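Long-range contacts in cGAS/DncV-like nucleotidyltransferase in E. coli homolog (Elizabethkingia meningoseptica ATCC 13253 = NBRC 12535, PDB 6E0O), which synthesises cyclic nucleotide second messengers from nucleoside triphosphates in response to phage infection, as the signal-producing enzyme of a CBASS antiphage defence system: residues Y175-T179 with E259-L263; F218-L222 with W265-N269. All blocks are in the same frame, centred on the assembly; numbering follows the deposited sequence. Where two conformers were deposited one is given.

Interaction 1: residues Y175-T179 with E259-L263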
loop_
_atom_site.group_PDB
_atom_site.type_symbol
_atom_site.label_atom_id
_atom_site.label_comp_id
_atom_site.label_asym_id
_atom_site.label_seq_id
_atom_site.Cartn_x
_atom_site.Cartn_y
_atom_site.Cartn_z
ATOM N N TYR A 175 -3.239 4.542 7.107
ATOM C CA TYR A 175 -3.390 3.435 8.042
ATOM C C TYR A 175 -4.623 3.644 8.919
ATOM O O TYR A 175 -5.483 2.760 9.044
ATOM C CB TYR A 175 -2.128 3.277 8.917
ATOM C CG TYR A 175 -2.435 2.351 10.061
ATOM C CD1 TYR A 175 -2.463 0.978 9.866
ATOM C CD2 TYR A 175 -2.780 2.845 11.315
ATOM C CE1 TYR A 175 -2.811 0.117 10.883
ATOM C CE2 TYR A 175 -3.135 1.987 12.343
ATOM C CZ TYR A 175 -3.144 0.625 12.116
ATOM O OH TYR A 175 -3.497 -0.252 13.105
ATOM N N SER A 176 -4.731 4.817 9.538
ATOM C CA SER A 176 -5.786 5.031 10.523
ATOM C C SER A 176 -7.168 5.021 9.879
ATOM O O SER A 176 -8.105 4.422 10.423
ATOM C CB SER A 176 -5.549 6.352 11.240
ATOM O OG SER A 176 -4.331 6.289 11.949
ATOM N N ASN A 177 -7.312 5.690 8.741
ATOM C CA ASN A 177 -8.622 5.752 8.103
ATOM C C ASN A 177 -9.056 4.388 7.580
ATOM O O ASN A 177 -10.239 4.039 7.654
ATOM C CB ASN A 177 -8.632 6.797 6.993
ATOM C CG ASN A 177 -8.631 8.210 7.528
ATOM O OD1 ASN A 177 -8.841 8.435 8.720
ATOM N ND2 ASN A 177 -8.407 9.171 6.645
ATOM N N GLY A 178 -8.125 3.602 7.042
ATOM C CA GLY A 178 -8.494 2.280 6.563
ATOM C C GLY A 178 -8.882 1.358 7.701
ATOM O O GLY A 178 -9.811 0.555 7.585
ATOM N N THR A 179 -8.165 1.453 8.817
ATOM C CA THR A 179 -8.501 0.661 9.989
ATOM C C THR A 179 -9.872 1.036 10.519
ATOM O O THR A 179 -10.686 0.158 10.826
ATOM C CB THR A 179 -7.410 0.852 11.042
ATOM O OG1 THR A 179 -6.166 0.355 10.523
ATOM C CG2 THR A 179 -7.734 0.124 12.327
ATOM N N GLU A 259 -8.360 9.738 -1.617
ATOM C CA GLU A 259 -7.434 8.740 -1.107
ATOM C C GLU A 259 -7.928 8.284 0.258
ATOM O O GLU A 259 -8.757 8.942 0.886
ATOM C CB GLU A 259 -6.019 9.321 -1.038
ATOM C CG GLU A 259 -5.474 9.640 -2.435
ATOM C CD GLU A 259 -4.033 10.098 -2.476
ATOM O OE1 GLU A 259 -3.471 10.431 -1.420
ATOM O OE2 GLU A 259 -3.451 10.127 -3.581
ATOM N N VAL A 260 -7.432 7.132 0.710
ATOM C CA VAL A 260 -7.792 6.643 2.038
ATOM C C VAL A 260 -7.460 7.687 3.091
ATOM O O VAL A 260 -8.180 7.828 4.083
ATOM C CB VAL A 260 -7.104 5.298 2.341
ATOM C CG1 VAL A 260 -7.474 4.835 3.737
ATOM C CG2 VAL A 260 -7.483 4.242 1.315
ATOM N N ASN A 261 -6.375 8.443 2.889
ATOM C CA ASN A 261 -5.969 9.462 3.853
ATOM C C ASN A 261 -6.974 10.602 3.977
ATOM O O ASN A 261 -6.866 11.388 4.920
ATOM C CB ASN A 261 -4.572 9.999 3.516
ATOM C CG ASN A 261 -4.486 10.619 2.136
ATOM O OD1 ASN A 261 -5.344 11.392 1.729
ATOM N ND2 ASN A 261 -3.437 10.277 1.409
ATOM N N ARG A 262 -7.923 10.724 3.052
ATOM C CA ARG A 262 -8.966 11.750 3.066
ATOM C C ARG A 262 -8.416 13.167 2.981
ATOM O O ARG A 262 -9.151 14.135 3.233
ATOM C CB ARG A 262 -9.914 11.621 4.265
ATOM C CG ARG A 262 -10.918 10.506 4.113
ATOM C CD ARG A 262 -12.013 10.580 5.160
ATOM N NE ARG A 262 -13.253 9.991 4.665
ATOM C CZ ARG A 262 -14.211 9.492 5.438
ATOM N NH1 ARG A 262 -14.079 9.498 6.757
ATOM N NH2 ARG A 262 -15.301 8.977 4.887
ATOM N N LEU A 263 -7.144 13.315 2.631
ATOM C CA LEU A 263 -6.518 14.619 2.529
ATOM C C LEU A 263 -6.417 15.106 1.098
ATOM O O LEU A 263 -6.322 16.317 0.880
ATOM C CB LEU A 263 -5.105 14.563 3.114
ATOM C CG LEU A 263 -5.040 14.327 4.620
ATOM C CD1 LEU A 263 -3.644 13.902 5.016
ATOM C CD2 LEU A 263 -5.458 15.583 5.361
#

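Interaction 2: residues F218-L222 with W265-N269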
loop_
_atom_site.group_PDB
_atom_site.type_symbol
_atom_site.label_atom_id
_atom_site.label_comp_id
_atom_site.label_asym_id
_atom_site.label_seq_id
_atom_site.Cartn_x
_atom_site.Cartn_y
_atom_site.Cartn_z
ATOM N N PHE A 218 -4.211 1.788 -5.255
ATOM C CA PHE A 218 -5.382 2.202 -6.016
ATOM C C PHE A 218 -6.598 1.382 -5.612
ATOM O O PHE A 218 -7.679 1.934 -5.376
ATOM C CB PHE A 218 -5.050 2.053 -7.497
ATOM C CG PHE A 218 -5.999 2.732 -8.440
ATOM C CD1 PHE A 218 -6.212 4.093 -8.392
ATOM C CD2 PHE A 218 -6.618 2.006 -9.437
ATOM C CE1 PHE A 218 -7.050 4.708 -9.294
ATOM C CE2 PHE A 218 -7.455 2.621 -10.333
ATOM C CZ PHE A 218 -7.650 3.978 -10.272
ATOM N N ILE A 219 -6.435 0.061 -5.501
ATOM C CA ILE A 219 -7.544 -0.793 -5.074
ATOM C C ILE A 219 -8.039 -0.366 -3.695
ATOM O O ILE A 219 -9.246 -0.233 -3.457
ATOM C CB ILE A 219 -7.124 -2.275 -5.101
ATOM C CG1 ILE A 219 -6.851 -2.722 -6.539
ATOM C CG2 ILE A 219 -8.181 -3.153 -4.425
ATOM C CD1 ILE A 219 -6.290 -4.130 -6.657
ATOM N N GLU A 220 -7.104 -0.149 -2.762
ATOM C CA GLU A 220 -7.491 0.248 -1.413
ATOM C C GLU A 220 -8.308 1.527 -1.427
ATOM O O GLU A 220 -9.316 1.634 -0.713
ATOM C CB GLU A 220 -6.252 0.425 -0.542
ATOM C CG GLU A 220 -5.609 -0.896 -0.173
ATOM C CD GLU A 220 -4.364 -0.752 0.658
ATOM O OE1 GLU A 220 -4.376 -0.048 1.688
ATOM O OE2 GLU A 220 -3.363 -1.366 0.261
ATOM N N CYS A 221 -7.899 2.505 -2.242
ATOM C CA CYS A 221 -8.629 3.767 -2.304
ATOM C C CYS A 221 -9.998 3.587 -2.949
ATOM O O CYS A 221 -10.977 4.188 -2.498
ATOM C CB CYS A 221 -7.818 4.810 -3.071
ATOM S SG CYS A 221 -6.300 5.388 -2.253
ATOM N N LEU A 222 -10.091 2.782 -4.012
ATOM C CA LEU A 222 -11.383 2.578 -4.662
ATOM C C LEU A 222 -12.387 1.983 -3.686
ATOM O O LEU A 222 -13.512 2.477 -3.558
ATOM C CB LEU A 222 -11.243 1.662 -5.872
ATOM C CG LEU A 222 -10.451 2.216 -7.055
ATOM C CD1 LEU A 222 -10.206 1.094 -8.062
ATOM C CD2 LEU A 222 -11.164 3.382 -7.694
ATOM N N TRP A 265 -7.413 14.100 -3.314
ATOM C CA TRP A 265 -8.295 13.396 -4.223
ATOM C C TRP A 265 -7.564 12.235 -4.881
ATOM O O TRP A 265 -6.393 12.346 -5.249
ATOM C CB TRP A 265 -8.769 14.336 -5.329
ATOM C CG TRP A 265 -9.631 15.473 -4.906
ATOM C CD1 TRP A 265 -9.340 16.803 -5.024
ATOM C CD2 TRP A 265 -10.937 15.398 -4.322
ATOM N NE1 TRP A 265 -10.381 17.557 -4.545
ATOM C CE2 TRP A 265 -11.375 16.721 -4.110
ATOM C CE3 TRP A 265 -11.781 14.345 -3.961
ATOM C CZ2 TRP A 265 -12.614 17.018 -3.543
ATOM C CZ3 TRP A 265 -13.009 14.642 -3.394
ATOM C CH2 TRP A 265 -13.416 15.966 -3.198
ATOM N N LEU A 266 -8.284 11.134 -5.082
ATOM C CA LEU A 266 -7.702 9.990 -5.776
ATOM C C LEU A 266 -7.374 10.338 -7.218
ATOM O O LEU A 266 -6.308 9.970 -7.727
ATOM C CB LEU A 266 -8.664 8.812 -5.719
ATOM C CG LEU A 266 -8.151 7.516 -6.336
ATOM C CD1 LEU A 266 -6.863 7.051 -5.699
ATOM C CD2 LEU A 266 -9.227 6.428 -6.237
ATOM N N PHE A 267 -8.278 11.031 -7.897
ATOM C CA PHE A 267 -8.094 11.388 -9.304
ATOM C C PHE A 267 -7.581 12.819 -9.438
ATOM O O PHE A 267 -8.035 13.614 -10.244
ATOM C CB PHE A 267 -9.380 11.118 -10.079
ATOM C CG PHE A 267 -9.813 9.681 -9.969
ATOM C CD1 PHE A 267 -9.045 8.675 -10.540
ATOM C CD2 PHE A 267 -10.940 9.320 -9.249
ATOM C CE1 PHE A 267 -9.409 7.345 -10.421
ATOM C CE2 PHE A 267 -11.302 7.991 -9.119
ATOM C CZ PHE A 267 -10.532 7.003 -9.709
ATOM N N SER A 268 -6.575 13.121 -8.619
ATOM C CA SER A 268 -5.877 14.398 -8.645
ATOM C C SER A 268 -5.057 14.544 -9.919
ATOM O O SER A 268 -4.634 13.561 -10.531
ATOM C CB SER A 268 -4.932 14.462 -7.448
ATOM O OG SER A 268 -3.892 15.388 -7.644
ATOM N N ASN A 269 -4.824 15.796 -10.315
ATOM C CA ASN A 269 -3.978 16.031 -11.484
ATOM C C ASN A 269 -2.505 15.728 -11.215
ATOM O O ASN A 269 -1.695 15.813 -12.140
ATOM C CB ASN A 269 -4.191 17.433 -12.070
ATOM C CG ASN A 269 -4.058 18.525 -11.049
ATOM O OD1 ASN A 269 -3.358 18.378 -10.053
ATOM N ND2 ASN A 269 -4.729 19.648 -11.297
#

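Interaction 1: residues Y175-T179 with E259-L263
A type I beta turn running from Glu259 to Arg262 meets the flank of helix 171-184 at Asn177, where one amide side chain donates to a backbone carbonyl of the turn. Asn177 ND2 donates to Val260 O over 2.9 Å, with an N-H...O angle of 157°. The acceptor lies in the amide plane of Asn177, and the donor sits in the carbonyl plane, on a lone pair. With CG beside the backbone N and anti to the carbonyl carbon (chi1 -73°), the Asn177 amide reaches out from the helix to the turn. Asn261 O is 3.2 Å from the same ND2, but its angle is too poor for a hydrogen bond. Arg262 CB lies 3.7 Å from Asn177 ND2 and flanks the amide nitrogen.

The contact lies near the enzyme's nucleotide site, its nearest atom about 8 Å from the bound nucleic acid. The turn is closed by Arg262 N bonding to Glu259 O, and Asn261 adds an Asx turn: its OD1 accepts from Leu263 N at 2.8 Å. Asn261 ND2 meanwhile reaches the anti lone pair of Glu259 OE1, so one side chain grips a residue on each side of it in the chain. Beside the Asn177 contact, Val260 CG1 rests 3.6 Å from Gly178 N, against the backbone of a residue without a side chain. Tyr224 of helix 216-224 touches Asn177, Val260 and Arg262.

Interaction 2: residues F218-L222 with W265-N269
One turn of helix 216-224, residues 218-222, faces an irregular segment, 265-269, of the loop between helices 236-252 and 275-289. The backbones come nearest at Cys221 and Leu266, whose CA atoms are 7.2 Å apart, and no hydrogen bond crosses between the segments. Within the helical turn Leu222 N bonds to Phe218 O; the loop has a weak bond from Ser268 N to Trp265 O, and Leu266 also pairs through its backbone with Tyr257.

Leu266 buries more surface against the other segment than any other residue here, and it enters the helix surface between Phe218, Cys221 and Leu222. Its CG stands anti to the backbone N (chi1 -177°), which carries both methyls toward the helix. CD1 touches Cys221 CB at 3.6 Å, while CD2 meets Leu222 CD2 at 3.9 Å. Phe218 adds its ring: its CD1 lies 4.1 Å from Leu266 CD1, and the two side chains cross at about a right angle.

Phe267 follows as a second apolar group. Its CE1 approaches the edge of the Phe218 ring, near the plane of that ring, 3.7 Å from Phe218 CE1, and its CZ comes within 4.2 Å of Leu222 CD2. Leu266 CG sits over the centre of one Phe267 face, 4.1 Å above the plane, so that consecutive loop residues pack on each other as well as on the helix. Ala278 of helix 275-289 touches Phe218 and Leu222, and Met251 of helix 236-252 touches Phe267, extending the apolar surroundings into the helical part of the enzyme. The Phe218 side chain stays about 13 Å from the bound magnesium ion.

With hydrocarbon, ring and thiol-bearing side chains meeting across it, this contact relies on shape and dispersion, and probably on exclusion of water, to hold the loop against the helix.

From the N terminus, the chain passes through the nucleotidyltransferase sheet before reaching helix 171-184, where interaction 1 starts. It then runs through helices 188-205, 216-224 and 236-252, and interaction 1 closes a loop at 259-263, its segments 80 residues apart. Interaction 2 starts within that span, at 218-222, and ends just beyond it at 265-269, so the two closures cross. The loop between helices 236-252 and 275-289 therefore supplies the second partner of both, bridging helix 171-184 and helix 216-224. The contacts also touch directly: Cys221 SG packs 3.6 Å from Val260 N, and Val260 CG2 reaches Glu220 O at 3.8 Å.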